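Local coordinates for protein SusD homolog (Bacteroides thetaiotaomicron, PDB 3EHM) that probably binds mucin O-glycans at the cell surface, as a SusD-like outer-membrane lipoprotein of a gut symbiont that uses these glycans, at residues A144-G149 and Y164-A169; K173-L178 and L203-M208; V212-F217 and L519-S524. All blocks are in the same frame, centred on the assembly; numbering follows the deposited sequence.

Contact 1 (A144-G149 and Y164-A169)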
loop_
_atom_site.group_PDB
_atom_site.type_symbol
_atom_site.label_atom_id
_atom_site.label_comp_id
_atom_site.label_asym_id
_atom_site.label_seq_id
_atom_site.Cartn_x
_atom_site.Cartn_y
_atom_site.Cartn_z
ATOM N N ALA A 144 -1.772 10.527 -16.281
ATOM C CA ALA A 144 -2.064 11.897 -16.699
ATOM C C ALA A 144 -2.058 12.769 -15.449
ATOM O O ALA A 144 -3.103 13.019 -14.849
ATOM C CB ALA A 144 -3.428 11.959 -17.378
ATOM N N TYR A 145 -0.876 13.233 -15.059
ATOM C CA TYR A 145 -0.744 14.045 -13.857
ATOM C C TYR A 145 -0.796 15.549 -14.097
ATOM O O TYR A 145 -1.690 16.231 -13.600
ATOM C CB TYR A 145 0.558 13.701 -13.132
ATOM C CG TYR A 145 0.678 14.381 -11.791
ATOM C CD1 TYR A 145 0.034 13.865 -10.663
ATOM C CD2 TYR A 145 1.386 15.574 -11.657
ATOM C CE1 TYR A 145 0.091 14.527 -9.436
ATOM C CE2 TYR A 145 1.447 16.242 -10.439
ATOM C CZ TYR A 145 0.799 15.718 -9.335
ATOM O OH TYR A 145 0.857 16.395 -8.137
ATOM N N ASN A 146 0.162 16.072 -14.853
ATOM C CA ASN A 146 0.202 17.507 -15.114
ATOM C C ASN A 146 -0.932 18.020 -15.993
ATOM O O ASN A 146 -1.307 19.189 -15.909
ATOM C CB ASN A 146 1.548 17.890 -15.732
ATOM C CG ASN A 146 2.684 17.806 -14.733
ATOM O OD1 ASN A 146 2.621 18.403 -13.655
ATOM N ND2 ASN A 146 3.732 17.073 -15.086
ATOM N N SER A 147 -1.481 17.148 -16.831
ATOM C CA SER A 147 -2.571 17.540 -17.717
ATOM C C SER A 147 -3.914 17.560 -16.987
ATOM O O SER A 147 -4.898 18.105 -17.496
ATOM C CB SER A 147 -2.644 16.584 -18.910
ATOM O OG SER A 147 -2.842 15.246 -18.483
ATOM N N ALA A 148 -3.945 16.976 -15.792
ATOM C CA ALA A 148 -5.166 16.912 -14.994
ATOM C C ALA A 148 -5.799 18.281 -14.806
ATOM O O ALA A 148 -5.168 19.209 -14.294
ATOM C CB ALA A 148 -4.875 16.289 -13.637
ATOM N N GLY A 149 -7.055 18.396 -15.220
ATOM C CA GLY A 149 -7.763 19.656 -15.085
ATOM C C GLY A 149 -7.772 20.508 -16.342
ATOM O O GLY A 149 -8.448 21.534 -16.380
ATOM N N TYR A 164 6.645 11.938 -10.438
ATOM C CA TYR A 164 7.291 12.087 -9.143
ATOM C C TYR A 164 7.874 13.484 -8.942
ATOM O O TYR A 164 7.649 14.107 -7.906
ATOM C CB TYR A 164 8.379 11.024 -8.957
ATOM C CG TYR A 164 7.873 9.782 -8.257
ATOM C CD1 TYR A 164 6.959 8.925 -8.874
ATOM C CD2 TYR A 164 8.272 9.490 -6.955
ATOM C CE1 TYR A 164 6.449 7.808 -8.203
ATOM C CE2 TYR A 164 7.772 8.382 -6.279
ATOM C CZ TYR A 164 6.865 7.549 -6.901
ATOM O OH TYR A 164 6.380 6.460 -6.219
ATOM N N ARG A 165 8.616 13.981 -9.926
ATOM C CA ARG A 165 9.205 15.315 -9.815
ATOM C C ARG A 165 8.124 16.370 -9.622
ATOM O O ARG A 165 8.279 17.288 -8.818
ATOM C CB ARG A 165 10.013 15.659 -11.073
ATOM C CG ARG A 165 11.330 14.917 -11.196
ATOM C CD ARG A 165 12.079 15.297 -12.470
ATOM N NE ARG A 165 13.375 14.630 -12.537
ATOM C CZ ARG A 165 14.414 14.942 -11.769
ATOM N NH1 ARG A 165 14.311 15.917 -10.876
ATOM N NH2 ARG A 165 15.555 14.276 -11.891
ATOM N N SER A 166 7.029 16.227 -10.366
ATOM C CA SER A 166 5.920 17.173 -10.305
ATOM C C SER A 166 5.133 17.099 -9.001
ATOM O O SER A 166 4.710 18.130 -8.467
ATOM C CB SER A 166 4.979 16.943 -11.492
ATOM O OG SER A 166 5.685 17.046 -12.722
HETATM N N MSE A 167 4.938 15.892 -8.480
HETATM C CA MSE A 167 4.195 15.732 -7.238
HETATM C C MSE A 167 4.946 16.320 -6.047
HETATM O O MSE A 167 4.336 16.899 -5.149
HETATM C CB MSE A 167 3.886 14.258 -6.976
HETATM C CG MSE A 167 2.851 14.061 -5.885
HETATM SE SE MSE A 167 2.428 12.204 -5.595
HETATM C CE MSE A 167 1.816 11.737 -7.365
ATOM N N LEU A 168 6.268 16.169 -6.033
ATOM C CA LEU A 168 7.072 16.715 -4.943
ATOM C C LEU A 168 6.953 18.241 -4.931
ATOM O O LEU A 168 6.809 18.861 -3.876
ATOM C CB LEU A 168 8.538 16.292 -5.098
ATOM C CG LEU A 168 8.890 14.855 -4.687
ATOM C CD1 LEU A 168 10.282 14.499 -5.173
ATOM C CD2 LEU A 168 8.798 14.714 -3.167
ATOM N N ALA A 169 7.006 18.844 -6.109
ATOM C CA ALA A 169 6.893 20.290 -6.215
ATOM C C ALA A 169 5.500 20.725 -5.768
ATOM O O ALA A 169 5.351 21.722 -5.059
ATOM C CB ALA A 169 7.152 20.728 -7.649
#
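N146 and S166 make the polar link: N146 ND2 gives a hydrogen bond of 3.1 Å to S166 OG, nearly straight at 161°, with the hydroxyl oxygen almost in the amide plane. S166 OG also bonds to V162 O one helical turn back, which helps fix its rotation.

The apolar part belongs to Y145, whose ring leans obliquely against helix 160-178. With CG anti to the backbone N (chi1 -173°), the ring is carried to the helix, where its CE2 lies 3.8 Å from S166 CB and its OH 3.5 Å from M167 CA. The selenomethionine side chain of M167 crosses the tyrosine at about a right angle, and its bend at chi3 brings CE to 3.9 Å from Y145 CE1. The phenol oxygen is held by D170 and N130, so the ring is fixed at its far end.

Y145 to A148 form a type I beta turn, closed by A148 N to Y145 O at 3.2 Å; D158 receives the N-H groups of Y145 and N146. The arrangement is a loop between helices 116-140 and 160-178 folding back onto the second, in the largely helical fold of a SusD-like protein, a family related to tetratricopeptide repeats.

Contact 2 (K173-L178 and L203-M208)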
loop_
_atom_site.group_PDB
_atom_site.type_symbol
_atom_site.label_atom_id
_atom_site.label_comp_id
_atom_site.label_asym_id
_atom_site.label_seq_id
_atom_site.Cartn_x
_atom_site.Cartn_y
_atom_site.Cartn_z
ATOM N N LYS A 173 4.253 23.099 -2.556
ATOM C CA LYS A 173 3.387 24.250 -2.769
ATOM C C LYS A 173 2.226 24.220 -1.779
ATOM O O LYS A 173 1.876 25.242 -1.190
ATOM C CB LYS A 173 2.841 24.265 -4.194
ATOM C CG LYS A 173 1.926 25.451 -4.468
ATOM C CD LYS A 173 1.367 25.428 -5.881
ATOM C CE LYS A 173 0.413 26.598 -6.099
ATOM N NZ LYS A 173 -0.176 26.588 -7.471
ATOM N N SER A 174 1.628 23.047 -1.602
ATOM C CA SER A 174 0.519 22.895 -0.666
ATOM C C SER A 174 0.968 23.253 0.751
ATOM O O SER A 174 0.284 23.987 1.465
ATOM C CB SER A 174 -0.007 21.454 -0.682
ATOM O OG SER A 174 -0.663 21.152 -1.903
ATOM N N VAL A 175 2.120 22.727 1.152
ATOM C CA VAL A 175 2.667 22.979 2.480
ATOM C C VAL A 175 2.942 24.469 2.701
ATOM O O VAL A 175 2.581 25.032 3.734
ATOM C CB VAL A 175 3.968 22.177 2.688
ATOM C CG1 VAL A 175 4.648 22.592 3.987
ATOM C CG2 VAL A 175 3.648 20.681 2.710
ATOM N N GLU A 176 3.578 25.104 1.727
ATOM C CA GLU A 176 3.882 26.522 1.836
ATOM C C GLU A 176 2.631 27.350 2.120
ATOM O O GLU A 176 2.644 28.254 2.956
ATOM C CB GLU A 176 4.536 27.032 0.547
ATOM C CG GLU A 176 4.209 28.493 0.267
ATOM C CD GLU A 176 5.336 29.241 -0.410
ATOM O OE1 GLU A 176 6.485 28.744 -0.385
ATOM O OE2 GLU A 176 5.075 30.340 -0.953
ATOM N N LEU A 177 1.546 27.041 1.422
ATOM C CA LEU A 177 0.313 27.785 1.608
ATOM C C LEU A 177 -0.389 27.443 2.911
ATOM O O LEU A 177 -0.780 28.334 3.659
ATOM C CB LEU A 177 -0.631 27.546 0.429
ATOM C CG LEU A 177 -1.933 28.355 0.453
ATOM C CD1 LEU A 177 -2.329 28.733 -0.964
ATOM C CD2 LEU A 177 -3.029 27.561 1.130
ATOM N N LEU A 178 -0.541 26.150 3.185
ATOM C CA LEU A 178 -1.224 25.702 4.391
ATOM C C LEU A 178 -0.497 26.095 5.672
ATOM O O LEU A 178 -1.112 26.205 6.735
ATOM C CB LEU A 178 -1.436 24.185 4.333
ATOM C CG LEU A 178 -2.345 23.743 3.176
ATOM C CD1 LEU A 178 -2.438 22.234 3.123
ATOM C CD2 LEU A 178 -3.728 24.355 3.358
ATOM N N LEU A 203 0.776 15.464 7.082
ATOM C CA LEU A 203 0.503 14.384 6.145
ATOM C C LEU A 203 1.205 14.672 4.827
ATOM O O LEU A 203 1.797 13.778 4.225
ATOM C CB LEU A 203 -1.005 14.229 5.917
ATOM C CG LEU A 203 -1.413 13.292 4.773
ATOM C CD1 LEU A 203 -0.813 11.902 4.989
ATOM C CD2 LEU A 203 -2.929 13.217 4.698
ATOM N N ALA A 204 1.154 15.928 4.388
ATOM C CA ALA A 204 1.800 16.327 3.139
ATOM C C ALA A 204 3.312 16.111 3.183
ATOM O O ALA A 204 3.905 15.622 2.220
ATOM C CB ALA A 204 1.495 17.801 2.831
ATOM N N ASN A 205 3.938 16.492 4.295
ATOM C CA ASN A 205 5.380 16.326 4.443
ATOM C C ASN A 205 5.757 14.856 4.597
ATOM O O ASN A 205 6.850 14.446 4.213
ATOM C CB ASN A 205 5.904 17.099 5.657
ATOM C CG ASN A 205 5.939 18.594 5.432
ATOM O OD1 ASN A 205 6.254 19.066 4.337
ATOM N ND2 ASN A 205 5.637 19.352 6.480
ATOM N N SER A 206 4.856 14.069 5.175
ATOM C CA SER A 206 5.114 12.646 5.364
ATOM C C SER A 206 5.092 11.965 4.002
ATOM O O SER A 206 5.888 11.062 3.725
ATOM C CB SER A 206 4.054 12.034 6.282
ATOM O OG SER A 206 4.059 12.673 7.549
ATOM N N LEU A 207 4.179 12.412 3.146
ATOM C CA LEU A 207 4.065 11.859 1.803
ATOM C C LEU A 207 5.319 12.264 1.032
ATOM O O LEU A 207 5.854 11.485 0.241
ATOM C CB LEU A 207 2.814 12.401 1.103
ATOM C CG LEU A 207 2.362 11.593 -0.118
ATOM C CD1 LEU A 207 1.850 10.233 0.346
ATOM C CD2 LEU A 207 1.262 12.338 -0.870
HETATM N N MSE A 208 5.785 13.488 1.275
HETATM C CA MSE A 208 6.991 14.004 0.629
HETATM C C MSE A 208 8.164 13.108 1.036
HETATM O O MSE A 208 8.989 12.729 0.205
HETATM C CB MSE A 208 7.253 15.444 1.088
HETATM C CG MSE A 208 8.368 16.169 0.349
HETATM SE SE MSE A 208 8.648 17.975 1.058
HETATM C CE MSE A 208 6.870 18.668 0.737
#
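V175 meets A204, N205 and M208 mainly through one methyl group, CG2, which is the tight point between helices 160-178 and 197-215. The methyl sits 3.6 Å from A204 CB, and the small alanine lets the backbones come near, with V175 CA and A204 CA 6.7 Å apart. CG2 is directed there because it stands anti to the carbonyl carbon, while CG1, anti to the backbone N (chi1 172°), lies 3.9 Å from N205 OD1.

N205 crosses the valine at about a right angle and lays its amide oxygen against it, OD1 being 3.5 Å from CG2. This is plain van der Waals contact; the polar grip is on the other end of the amide, where ND2 bonds to the carbonyls of N235 and G237 and so holds its rotation.

The two segments run at 155°, their axes 9.9 Å apart: an antiparallel pair of consecutive helices, consistent with the tetratricopeptide-repeat character of SusD-like proteins. V201, a turn before N205, extends the packing on V175. The third partner of CG2 is looser: the selenomethionine methyl CE of M208 stays 4.3 Å from it. On the solvent side, K173 points away and E176 is exposed too.

Contact 3 (V212-F217 and L519-S524). Unlike the reference sequence in segment 212-217: V212 (reference Ala).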
loop_
_atom_site.group_PDB
_atom_site.type_symbol
_atom_site.label_atom_id
_atom_site.label_comp_id
_atom_site.label_asym_id
_atom_site.label_seq_id
_atom_site.Cartn_x
_atom_site.Cartn_y
_atom_site.Cartn_z
ATOM N N VAL A 212 10.477 10.850 -1.369
ATOM C CA VAL A 212 11.917 11.071 -1.485
ATOM C C VAL A 212 12.689 9.778 -1.259
ATOM O O VAL A 212 13.676 9.508 -1.945
ATOM C CB VAL A 212 12.421 12.138 -0.492
ATOM C CG1 VAL A 212 11.775 13.473 -0.804
ATOM C CG2 VAL A 212 12.121 11.723 0.926
ATOM N N VAL A 213 12.244 8.978 -0.295
ATOM C CA VAL A 213 12.905 7.711 -0.032
ATOM C C VAL A 213 12.660 6.786 -1.225
ATOM O O VAL A 213 13.535 6.012 -1.608
ATOM C CB VAL A 213 12.372 7.057 1.268
ATOM C CG1 VAL A 213 12.892 5.632 1.395
ATOM C CG2 VAL A 213 12.816 7.879 2.468
ATOM N N ARG A 214 11.479 6.887 -1.830
ATOM C CA ARG A 214 11.149 6.052 -2.981
ATOM C C ARG A 214 12.094 6.290 -4.161
ATOM O O ARG A 214 12.373 5.371 -4.924
ATOM C CB ARG A 214 9.715 6.319 -3.455
ATOM C CG ARG A 214 9.243 5.350 -4.542
ATOM C CD ARG A 214 8.328 4.280 -3.959
ATOM N NE ARG A 214 6.974 4.794 -3.762
ATOM C CZ ARG A 214 6.248 4.613 -2.663
ATOM N NH1 ARG A 214 6.736 3.930 -1.634
ATOM N NH2 ARG A 214 5.020 5.106 -2.599
ATOM N N VAL A 215 12.589 7.517 -4.311
ATOM C CA VAL A 215 13.466 7.835 -5.435
ATOM C C VAL A 215 14.967 7.876 -5.155
ATOM O O VAL A 215 15.756 7.949 -6.094
ATOM C CB VAL A 215 13.099 9.203 -6.063
ATOM C CG1 VAL A 215 11.611 9.258 -6.384
ATOM C CG2 VAL A 215 13.488 10.328 -5.115
ATOM N N HIS A 216 15.374 7.808 -3.892
ATOM C CA HIS A 216 16.803 7.909 -3.587
ATOM C C HIS A 216 17.732 6.939 -4.319
ATOM O O HIS A 216 18.859 7.308 -4.653
ATOM C CB HIS A 216 17.032 7.876 -2.062
ATOM C CG HIS A 216 17.233 6.507 -1.484
ATOM N ND1 HIS A 216 18.465 5.889 -1.449
ATOM C CD2 HIS A 216 16.373 5.669 -0.861
ATOM C CE1 HIS A 216 18.354 4.729 -0.826
ATOM N NE2 HIS A 216 17.096 4.570 -0.459
ATOM N N PHE A 217 17.276 5.720 -4.598
ATOM C CA PHE A 217 18.122 4.765 -5.308
ATOM C C PHE A 217 18.296 5.127 -6.785
ATOM O O PHE A 217 19.388 4.994 -7.342
ATOM C CB PHE A 217 17.559 3.342 -5.199
ATOM C CG PHE A 217 17.977 2.615 -3.946
ATOM C CD1 PHE A 217 17.025 2.072 -3.090
ATOM C CD2 PHE A 217 19.327 2.480 -3.621
ATOM C CE1 PHE A 217 17.406 1.406 -1.921
ATOM C CE2 PHE A 217 19.719 1.816 -2.455
ATOM C CZ PHE A 217 18.756 1.278 -1.605
ATOM N N LEU A 519 8.930 -0.730 -13.090
ATOM C CA LEU A 519 8.664 0.693 -13.029
ATOM C C LEU A 519 9.937 1.491 -12.794
ATOM O O LEU A 519 10.995 0.930 -12.514
ATOM C CB LEU A 519 7.609 0.986 -11.959
ATOM C CG LEU A 519 6.257 0.362 -12.338
ATOM C CD1 LEU A 519 5.214 0.636 -11.256
ATOM C CD2 LEU A 519 5.798 0.937 -13.675
ATOM N N TRP A 520 9.818 2.805 -12.921
ATOM C CA TRP A 520 10.942 3.722 -12.784
ATOM C C TRP A 520 11.767 3.661 -11.500
ATOM O O TRP A 520 12.998 3.707 -11.563
ATOM C CB TRP A 520 10.448 5.155 -12.996
ATOM C CG TRP A 520 11.514 6.199 -12.822
ATOM C CD1 TRP A 520 12.630 6.378 -13.594
ATOM C CD2 TRP A 520 11.565 7.203 -11.803
ATOM N NE1 TRP A 520 13.373 7.435 -13.115
ATOM C CE2 TRP A 520 12.742 7.959 -12.016
ATOM C CE3 TRP A 520 10.731 7.538 -10.728
ATOM C CZ2 TRP A 520 13.104 9.028 -11.196
ATOM C CZ3 TRP A 520 11.094 8.606 -9.909
ATOM C CH2 TRP A 520 12.272 9.336 -10.149
ATOM N N TRP A 521 11.110 3.566 -10.345
ATOM C CA TRP A 521 11.840 3.542 -9.076
ATOM C C TRP A 521 12.476 2.223 -8.636
ATOM O O TRP A 521 13.064 2.155 -7.555
ATOM C CB TRP A 521 10.962 4.087 -7.937
ATOM C CG TRP A 521 9.494 3.742 -8.017
ATOM C CD1 TRP A 521 8.454 4.620 -8.166
ATOM C CD2 TRP A 521 8.907 2.438 -7.938
ATOM N NE1 TRP A 521 7.258 3.943 -8.186
ATOM C CE2 TRP A 521 7.504 2.603 -8.048
ATOM C CE3 TRP A 521 9.427 1.145 -7.785
ATOM C CZ2 TRP A 521 6.615 1.520 -8.010
ATOM C CZ3 TRP A 521 8.539 0.066 -7.747
ATOM C CH2 TRP A 521 7.148 0.265 -7.860
ATOM N N VAL A 522 12.385 1.182 -9.458
ATOM C CA VAL A 522 12.982 -0.094 -9.073
ATOM C C VAL A 522 14.494 0.088 -9.032
ATOM O O VAL A 522 15.101 0.483 -10.025
ATOM C CB VAL A 522 12.633 -1.215 -10.069
ATOM C CG1 VAL A 522 13.359 -2.506 -9.672
ATOM C CG2 VAL A 522 11.130 -1.443 -10.084
ATOM N N ARG A 523 15.100 -0.195 -7.885
ATOM C CA ARG A 523 16.538 -0.016 -7.744
ATOM C C ARG A 523 17.352 -1.041 -8.517
ATOM O O ARG A 523 16.894 -2.154 -8.785
ATOM C CB ARG A 523 16.944 -0.038 -6.265
ATOM C CG ARG A 523 16.867 -1.394 -5.573
ATOM C CD ARG A 523 17.112 -1.207 -4.083
ATOM N NE ARG A 523 17.165 -2.451 -3.320
ATOM C CZ ARG A 523 18.259 -2.913 -2.721
ATOM N NH1 ARG A 523 19.400 -2.242 -2.799
ATOM N NH2 ARG A 523 18.204 -4.032 -2.013
ATOM N N SER A 524 18.565 -0.646 -8.880
ATOM C CA SER A 524 19.467 -1.521 -9.610
ATOM C C SER A 524 19.987 -2.600 -8.675
ATOM O O SER A 524 20.036 -2.408 -7.457
ATOM C CB SER A 524 20.646 -0.719 -10.166
ATOM O OG SER A 524 20.200 0.226 -11.124
HETATM O O HOH W 1 14.312 4.174 -6.366
HETATM O O HOH W 2 19.167 1.898 -8.267
#
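R214 O and W521 O meet at water 1, which lies 2.7 Å from each and can donate to either, though other acceptors compete for its protons; it bridges helix 197-215 and the C-terminal loop. A second water accepts from S524 N at 2.7 Å and gives a weak bond to F217 O.

R523 lies alongside F217, with R523 CD 3.6 Å from the F217 ring centroid, over one face, a CH-pi contact; H216 CE1 covers the opposite face. The guanidinium plane is 29° from the ring and NH1 salt-bridges to E431. Were F217 replaced by an alanine, the aliphatic part of R523 would probably lose its ring support and a gap would open between it and H216.

R214 comes over the five-membered ring of W521, with R214 CG 4.1 Å from its centroid. The chain, bent at chi2 (102°) and chi3, rises from the face, leaving R214 CZ 5.9 Å from the centroid, at most a weak cation-pi attraction. V215 CG1 touches W520 CZ3 at 3.6 Å.

Thus water, CH-pi and apolar packing join the segments, while outside partners hold the polar ends: D138 for W521 NE1, and E451, E455 and D138 for R214.

In the fold
Two consecutive helices carry all three contacts. Helix 160-178 serves contacts 1 and 2, whose centres are about 15 Å apart, and they touch where L168 CD2 packs on M208 CG at 3.8 Å. Helix 197-215 serves contacts 2 and 3, about 21 Å apart between centres, with no direct touch beyond their adjoining segments. Y164, in segment 164-169 though not touching 144-149, joins contact 1 to contact 3, their centres about 18 Å apart: its OH probably hydrogen-bonds R214 NE at 3.0 Å, and its CD2 packs on V215 CG1 at 3.4 Å. D138 of helix 116-140 adds to this junction, binding Y164, R214 and W521. Contact 3 alone brings in a loop some 300 residues later.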